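Local coordinates for MaoC family protein (Mycobacterium tuberculosis H37Rv, PDB 3KHP) that probably catalyses the reversible dehydration of 3-hydroxyacyl thioesters to enoyl thioesters, as a double hot-dog hydratase of the MaoC family, at residues Gly30-Pro35 / Val121-Asp126; Cys82-Ala87 / Ala154-Thr159; Val138-Arg143 / Thr158-Arg163. All blocks are in the same frame, centred on the assembly; numbering follows the deposited sequence.

How the interactions relate
From the N terminus, the extended loop 30-35 pairs with 121-126 on strand 116-129, so interaction 1 closes the first long loop. Within that loop, 82-87 follows helix 78-81. Its partner, 154-159, lies beyond 126, so interactions 1 and 2 cross along the chain. Interaction 3 comes after interaction 1 and closes the short hairpin of strands 136-145 and 152-162. Its first segment falls between the two segments of interaction 2, and the two contacts share T158 and T159. All three meet on neighbouring strands of one antiparallel sheet. Together they tie the loop before strand 36-40 and the segment after helix 78-81 to it.

Interaction 1: Gly30-Pro35 / Val121-Asp126; sequences GAVTEP and VTEVAD
T33 and T122 meet through their hydroxyls. T122 OG1 donates to T33 OG1 over 2.7 Å. Both hydroxyls sit between the backbone N and the carbonyl carbon, with chi1 of 50° in T33 and 71° in T122, and this turns them to face each other. The T33 methyl also lies against the T122 hydroxyl, with CG2 at 3.3 Å from OG1.

Three backbone bonds run beside this pair. G30 N donates to V124 O at 2.9 Å. V124 N donates to A31 O at 3.1 Å. T33 N donates to T122 O, from a position tilted out of the carbonyl plane. V32 and E123 form a single bridge between these bonds. Their side chains lie side by side and point the same way, with V32 CG1 at 3.9 Å from E123 CG. At the far end P35 lies alongside V121, and its ring atom CG is 3.9 Å from V121 CG2.

Further out, the E123 chain is fully extended and its OE1 forms a salt bridge with R141 on the neighbouring strand. T122 and V124 point to the other face, where they touch A87 and V91. A125 and D126 both face V139 and make a classic beta bulge there.

Segment 30-35 thus runs roughly antiparallel along strand 116-129, just before strand 36-40 pairs with that same strand as an outermost strand within this chain. Three backbone bonds and one hydroxyl pair fix the register of a segment that has no regular strand structure of its own.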
# COMPACT_ATOMS: atom_id res chain seq x y z
N GLY A 30 -11.92 31.84 -9.17
CA GLY A 30 -11.04 32.07 -10.32
C GLY A 30 -9.59 32.07 -9.92
O GLY A 30 -8.72 31.97 -10.79
N ALA A 31 -9.30 32.17 -8.62
CA ALA A 31 -7.89 32.11 -8.16
C ALA A 31 -7.25 30.75 -8.54
O ALA A 31 -7.93 29.74 -8.59
CB ALA A 31 -7.78 32.34 -6.68
N VAL A 32 -5.95 30.75 -8.82
CA VAL A 32 -5.30 29.58 -9.39
C VAL A 32 -3.91 29.42 -8.84
O VAL A 32 -3.27 30.41 -8.45
CB VAL A 32 -5.14 29.68 -10.93
CG1 VAL A 32 -6.44 29.85 -11.60
CG2 VAL A 32 -4.23 30.82 -11.27
N THR A 33 -3.45 28.17 -8.81
CA THR A 33 -2.14 27.82 -8.29
C THR A 33 -1.17 27.75 -9.45
O THR A 33 -1.57 27.63 -10.59
CB THR A 33 -2.18 26.43 -7.56
OG1 THR A 33 -2.80 25.44 -8.39
CG2 THR A 33 -2.94 26.54 -6.25
N GLU A 34 0.11 27.82 -9.15
CA GLU A 34 1.13 27.65 -10.17
C GLU A 34 1.24 26.17 -10.54
O GLU A 34 0.87 25.31 -9.76
CB GLU A 34 2.47 28.16 -9.63
CG GLU A 34 2.48 29.69 -9.35
CD GLU A 34 2.60 30.55 -10.62
OE1 GLU A 34 2.93 30.03 -11.71
OE2 GLU A 34 2.40 31.77 -10.52
N PRO A 35 1.74 25.87 -11.74
CA PRO A 35 1.92 24.47 -12.07
C PRO A 35 2.70 23.74 -11.00
O PRO A 35 3.71 24.24 -10.51
CB PRO A 35 2.70 24.50 -13.38
CG PRO A 35 2.31 25.75 -13.99
CD PRO A 35 2.12 26.73 -12.87
N VAL A 121 -2.38 22.20 -12.49
CA VAL A 121 -2.82 23.51 -12.06
C VAL A 121 -4.19 23.36 -11.49
O VAL A 121 -4.99 22.59 -12.02
CB VAL A 121 -2.87 24.50 -13.25
CG1 VAL A 121 -3.65 25.77 -12.87
CG2 VAL A 121 -1.43 24.79 -13.79
N THR A 122 -4.47 24.06 -10.40
CA THR A 122 -5.79 24.02 -9.78
C THR A 122 -6.46 25.40 -9.69
O THR A 122 -5.84 26.46 -9.89
CB THR A 122 -5.73 23.42 -8.37
OG1 THR A 122 -5.10 24.36 -7.50
CG2 THR A 122 -4.95 22.12 -8.36
N GLU A 123 -7.74 25.37 -9.35
CA GLU A 123 -8.55 26.55 -9.46
C GLU A 123 -9.79 26.51 -8.60
O GLU A 123 -10.46 25.49 -8.48
CB GLU A 123 -8.99 26.67 -10.91
CG GLU A 123 -9.77 27.94 -11.18
CD GLU A 123 -10.23 28.03 -12.61
OE1 GLU A 123 -9.84 27.15 -13.46
OE2 GLU A 123 -10.99 29.00 -12.86
N VAL A 124 -10.13 27.65 -8.04
CA VAL A 124 -11.40 27.79 -7.35
C VAL A 124 -12.46 27.96 -8.40
O VAL A 124 -12.56 29.00 -9.04
CB VAL A 124 -11.38 29.01 -6.39
CG1 VAL A 124 -12.67 29.07 -5.60
CG2 VAL A 124 -10.18 28.93 -5.48
N ALA A 125 -13.24 26.91 -8.62
CA ALA A 125 -14.22 26.90 -9.69
C ALA A 125 -15.44 27.67 -9.28
O ALA A 125 -16.04 28.34 -10.09
CB ALA A 125 -14.64 25.48 -10.07
N ASP A 126 -15.84 27.52 -8.02
CA ASP A 126 -17.08 28.11 -7.57
C ASP A 126 -17.10 28.17 -6.06
O ASP A 126 -16.43 27.36 -5.38
CB ASP A 126 -18.30 27.36 -8.10
CG ASP A 126 -19.58 28.22 -8.11
OD1 ASP A 126 -19.47 29.46 -7.94
OD2 ASP A 126 -20.70 27.68 -8.28

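Interaction 2: Cys82-Ala87 / Ala154-Thr159; sequences CPAFGA and AETLTT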
# COMPACT_ATOMS: atom_id res chain seq x y z
N CYS A 82 -3.56 14.18 -10.04
CA CYS A 82 -4.14 15.44 -10.52
C CYS A 82 -5.10 16.05 -9.52
O CYS A 82 -6.23 16.37 -9.88
CB CYS A 82 -4.87 15.22 -11.85
SG CYS A 82 -5.30 16.77 -12.76
N PRO A 83 -4.67 16.20 -8.26
CA PRO A 83 -5.58 16.63 -7.21
C PRO A 83 -5.95 18.12 -7.33
O PRO A 83 -5.07 18.93 -7.53
CB PRO A 83 -4.78 16.39 -5.92
CG PRO A 83 -3.39 16.47 -6.31
CD PRO A 83 -3.29 16.13 -7.77
N ALA A 84 -7.23 18.44 -7.24
CA ALA A 84 -7.68 19.83 -7.26
C ALA A 84 -7.39 20.53 -5.92
O ALA A 84 -7.67 21.72 -5.76
CB ALA A 84 -9.19 19.89 -7.61
N PHE A 85 -6.78 19.82 -4.98
CA PHE A 85 -6.71 20.28 -3.61
C PHE A 85 -5.99 21.61 -3.36
O PHE A 85 -6.47 22.40 -2.57
CB PHE A 85 -6.10 19.18 -2.73
CG PHE A 85 -7.04 18.02 -2.46
CD1 PHE A 85 -8.43 18.19 -2.49
CD2 PHE A 85 -6.53 16.77 -2.15
CE1 PHE A 85 -9.30 17.11 -2.21
CE2 PHE A 85 -7.39 15.68 -1.88
CZ PHE A 85 -8.78 15.87 -1.91
N GLY A 86 -4.85 21.83 -4.00
CA GLY A 86 -4.07 23.06 -3.83
C GLY A 86 -4.86 24.36 -3.87
O GLY A 86 -4.50 25.32 -3.20
N ALA A 87 -5.95 24.40 -4.63
CA ALA A 87 -6.73 25.62 -4.81
C ALA A 87 -7.48 26.07 -3.55
O ALA A 87 -7.86 27.24 -3.46
CB ALA A 87 -7.70 25.46 -5.97
N ALA A 154 -5.79 14.73 -17.69
CA ALA A 154 -6.86 14.54 -16.67
C ALA A 154 -7.45 15.85 -16.10
O ALA A 154 -6.79 16.89 -16.04
CB ALA A 154 -6.33 13.69 -15.53
N GLU A 155 -8.71 15.78 -15.69
CA GLU A 155 -9.35 16.86 -14.98
C GLU A 155 -9.98 16.30 -13.70
O GLU A 155 -10.46 15.17 -13.67
CB GLU A 155 -10.47 17.52 -15.81
CG GLU A 155 -10.05 18.12 -17.14
CD GLU A 155 -11.25 18.71 -17.92
OE1 GLU A 155 -11.83 17.97 -18.77
OE2 GLU A 155 -11.60 19.90 -17.67
N THR A 156 -10.01 17.11 -12.65
CA THR A 156 -10.68 16.68 -11.44
C THR A 156 -11.57 17.78 -10.90
O THR A 156 -11.31 18.97 -11.09
CB THR A 156 -9.65 16.24 -10.38
OG1 THR A 156 -8.70 17.28 -10.15
CG2 THR A 156 -8.90 15.03 -10.86
N LEU A 157 -12.63 17.37 -10.22
CA LEU A 157 -13.50 18.32 -9.59
C LEU A 157 -13.82 17.85 -8.17
O LEU A 157 -14.42 16.80 -7.98
CB LEU A 157 -14.76 18.50 -10.43
CG LEU A 157 -15.62 19.71 -10.06
CD1 LEU A 157 -14.93 20.99 -10.58
CD2 LEU A 157 -17.10 19.58 -10.60
N THR A 158 -13.45 18.65 -7.19
CA THR A 158 -13.72 18.35 -5.81
C THR A 158 -14.67 19.40 -5.26
O THR A 158 -14.36 20.59 -5.26
CB THR A 158 -12.41 18.31 -5.03
OG1 THR A 158 -11.54 17.36 -5.65
CG2 THR A 158 -12.61 17.97 -3.56
N THR A 159 -15.85 18.95 -4.84
CA THR A 159 -16.89 19.77 -4.27
C THR A 159 -16.93 19.54 -2.76
O THR A 159 -17.15 18.42 -2.30
CB THR A 159 -18.22 19.42 -4.87
OG1 THR A 159 -18.16 19.64 -6.30
CG2 THR A 159 -19.35 20.25 -4.26
O HOH W 1 -9.56 16.44 -6.82
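A154 starts the contact on strand 152-162, in a sheet of the hot-dog hydratase fold. Facing it is the loop that leaves helix 78-81 and leads into a 3-10 turn around F85. A154 CB meets C82 CB at 4.2 Å. The C82 sulfur lies closer to the backbone, with SG 3.6 Å from A154 O.

T156 carries the direct polar link. Its hydroxyl donates to C82 O at 2.6 Å, and the bond runs nearly along the C=O axis. The T156 side chain places OG1 between its own backbone N and carbonyl carbon, chi1 55°, which aims it at the loop. The T156 methyl also comes near the same oxygen. A84 CB packs beside the T156 hydroxyl at 3.7 Å from OG1.

T158 faces the loop two residues on. Its hydroxyl takes part in a hydrogen bond with Q104 on the next strand. It also accepts from a water, whose oxygen is 2.5 Å from T158 OG1. That water in turn accepts from A84 N at 3.1 Å, so it bridges loop and strand. The contact is buried, and the water satisfies a backbone N-H there.

The F85 side chain crosses that of T158 at about a right angle. The T158 methyl touches the edge of the ring, near its plane, with CG2 at 3.7 Å from F85 CE1.

Interaction 3: Val138-Arg143 / Thr158-Arg163; sequences VVLRGR and TTLVLR
L140 and L160 share one rotamer, with CG anti to the carbonyl carbon (chi1 -47° and -56°) and an extended branch beyond it. This brings their tips together, with L140 CD1 at 3.8 Å from L160 CD1. V138 has CG2 beside its backbone N, and this methyl meets L162 CD1 at 3.9 Å. V138, L140 and L160 share a face of the sheet with T158, and the end of L162 reaches over to V138. On the opposite face V139 and T159 lie side by side and point the same way. Both V139 methyls approach the T159 hydroxyl, each at 4.0 Å from OG1.

The segments belong to the antiparallel hairpin of strands 136-145 and 152-162. V138 with L160 and L140 with T158 are hydrogen-bonded pairs, and V139 with T159 between them is a non-hydrogen-bonded pair. Four backbone bonds join the two segments. L160 N to V138 O is the shortest, at 2.7 Å and almost straight. L140 N to T158 O is 2.8 Å, with an N-H...O angle of 178°. Each of the two pairs is closed by a second bond, from V138 N to L160 O and from T158 N to L140 O.

Strand 116-129 lies on the other edge of strand 136-145, with backbone hydrogen bonds between R141 and E123 and between R143 and V121. From loops, A88 touches L140 and F94 touches L162.

Paired, nearly straight bonds thus satisfy the backbone polar groups of V138, L140, T158 and L160, right beside the apolar branches that pack where A88 and F94 also touch.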
# COMPACT_ATOMS: atom_id res chain seq x y z
N VAL A 138 -17.70 24.88 -1.67
CA VAL A 138 -16.49 25.27 -2.37
C VAL A 138 -16.16 24.22 -3.45
O VAL A 138 -16.16 23.03 -3.16
CB VAL A 138 -15.36 25.38 -1.42
CG1 VAL A 138 -14.09 25.75 -2.17
CG2 VAL A 138 -15.66 26.40 -0.40
N VAL A 139 -15.89 24.68 -4.67
CA VAL A 139 -15.59 23.78 -5.79
C VAL A 139 -14.20 24.05 -6.35
O VAL A 139 -13.89 25.15 -6.78
CB VAL A 139 -16.66 23.84 -6.90
CG1 VAL A 139 -16.39 22.76 -7.98
CG2 VAL A 139 -18.00 23.62 -6.30
N LEU A 140 -13.36 23.02 -6.28
CA LEU A 140 -11.98 23.11 -6.72
C LEU A 140 -11.79 22.22 -7.96
O LEU A 140 -12.36 21.16 -8.04
CB LEU A 140 -11.04 22.71 -5.58
CG LEU A 140 -11.36 23.34 -4.21
CD1 LEU A 140 -10.47 22.76 -3.11
CD2 LEU A 140 -11.23 24.86 -4.27
N ARG A 141 -11.04 22.69 -8.94
CA ARG A 141 -10.95 22.01 -10.20
C ARG A 141 -9.51 21.85 -10.50
O ARG A 141 -8.78 22.82 -10.41
CB ARG A 141 -11.57 22.82 -11.34
CG ARG A 141 -11.41 22.13 -12.71
CD ARG A 141 -11.55 23.06 -13.88
NE ARG A 141 -12.92 23.50 -14.06
CZ ARG A 141 -13.32 24.78 -14.13
NH1 ARG A 141 -12.47 25.79 -14.04
NH2 ARG A 141 -14.61 25.02 -14.29
N GLY A 142 -9.10 20.64 -10.88
CA GLY A 142 -7.70 20.37 -11.22
C GLY A 142 -7.55 20.01 -12.68
O GLY A 142 -8.38 19.35 -13.22
N ARG A 143 -6.47 20.43 -13.29
CA ARG A 143 -6.19 20.14 -14.68
C ARG A 143 -4.77 19.66 -14.77
O ARG A 143 -3.87 20.41 -14.36
CB ARG A 143 -6.32 21.38 -15.57
CG ARG A 143 -7.70 21.74 -15.98
CD ARG A 143 -7.73 23.15 -16.73
NE ARG A 143 -7.00 23.08 -18.00
CZ ARG A 143 -7.50 22.56 -19.11
NH1 ARG A 143 -8.73 22.09 -19.12
NH2 ARG A 143 -6.76 22.50 -20.21
N THR A 158 -13.45 18.65 -7.19
CA THR A 158 -13.72 18.35 -5.81
C THR A 158 -14.67 19.40 -5.26
O THR A 158 -14.36 20.59 -5.26
CB THR A 158 -12.41 18.31 -5.03
OG1 THR A 158 -11.54 17.36 -5.65
CG2 THR A 158 -12.61 17.97 -3.56
N THR A 159 -15.85 18.95 -4.84
CA THR A 159 -16.89 19.77 -4.27
C THR A 159 -16.93 19.54 -2.76
O THR A 159 -17.15 18.42 -2.30
CB THR A 159 -18.22 19.42 -4.87
OG1 THR A 159 -18.16 19.64 -6.30
CG2 THR A 159 -19.35 20.25 -4.26
N LEU A 160 -16.68 20.60 -2.00
CA LEU A 160 -16.62 20.55 -0.54
C LEU A 160 -17.83 21.22 0.11
O LEU A 160 -18.25 22.31 -0.30
CB LEU A 160 -15.35 21.22 -0.07
CG LEU A 160 -14.08 20.65 -0.67
CD1 LEU A 160 -12.93 21.62 -0.44
CD2 LEU A 160 -13.78 19.26 -0.07
N VAL A 161 -18.43 20.55 1.07
CA VAL A 161 -19.52 21.15 1.81
C VAL A 161 -18.98 21.55 3.16
O VAL A 161 -18.46 20.71 3.92
CB VAL A 161 -20.71 20.21 1.97
CG1 VAL A 161 -21.79 20.88 2.82
CG2 VAL A 161 -21.27 19.77 0.57
N LEU A 162 -19.05 22.85 3.44
CA LEU A 162 -18.61 23.39 4.74
C LEU A 162 -19.87 23.69 5.58
O LEU A 162 -20.51 24.75 5.44
CB LEU A 162 -17.73 24.62 4.53
CG LEU A 162 -16.52 24.36 3.62
CD1 LEU A 162 -15.74 25.63 3.45
CD2 LEU A 162 -15.61 23.26 4.16
N ARG A 163 -20.26 22.68 6.37
CA ARG A 163 -21.50 22.65 7.14
C ARG A 163 -21.67 23.90 7.99
O ARG A 163 -20.81 24.21 8.82
CB ARG A 163 -21.54 21.40 8.05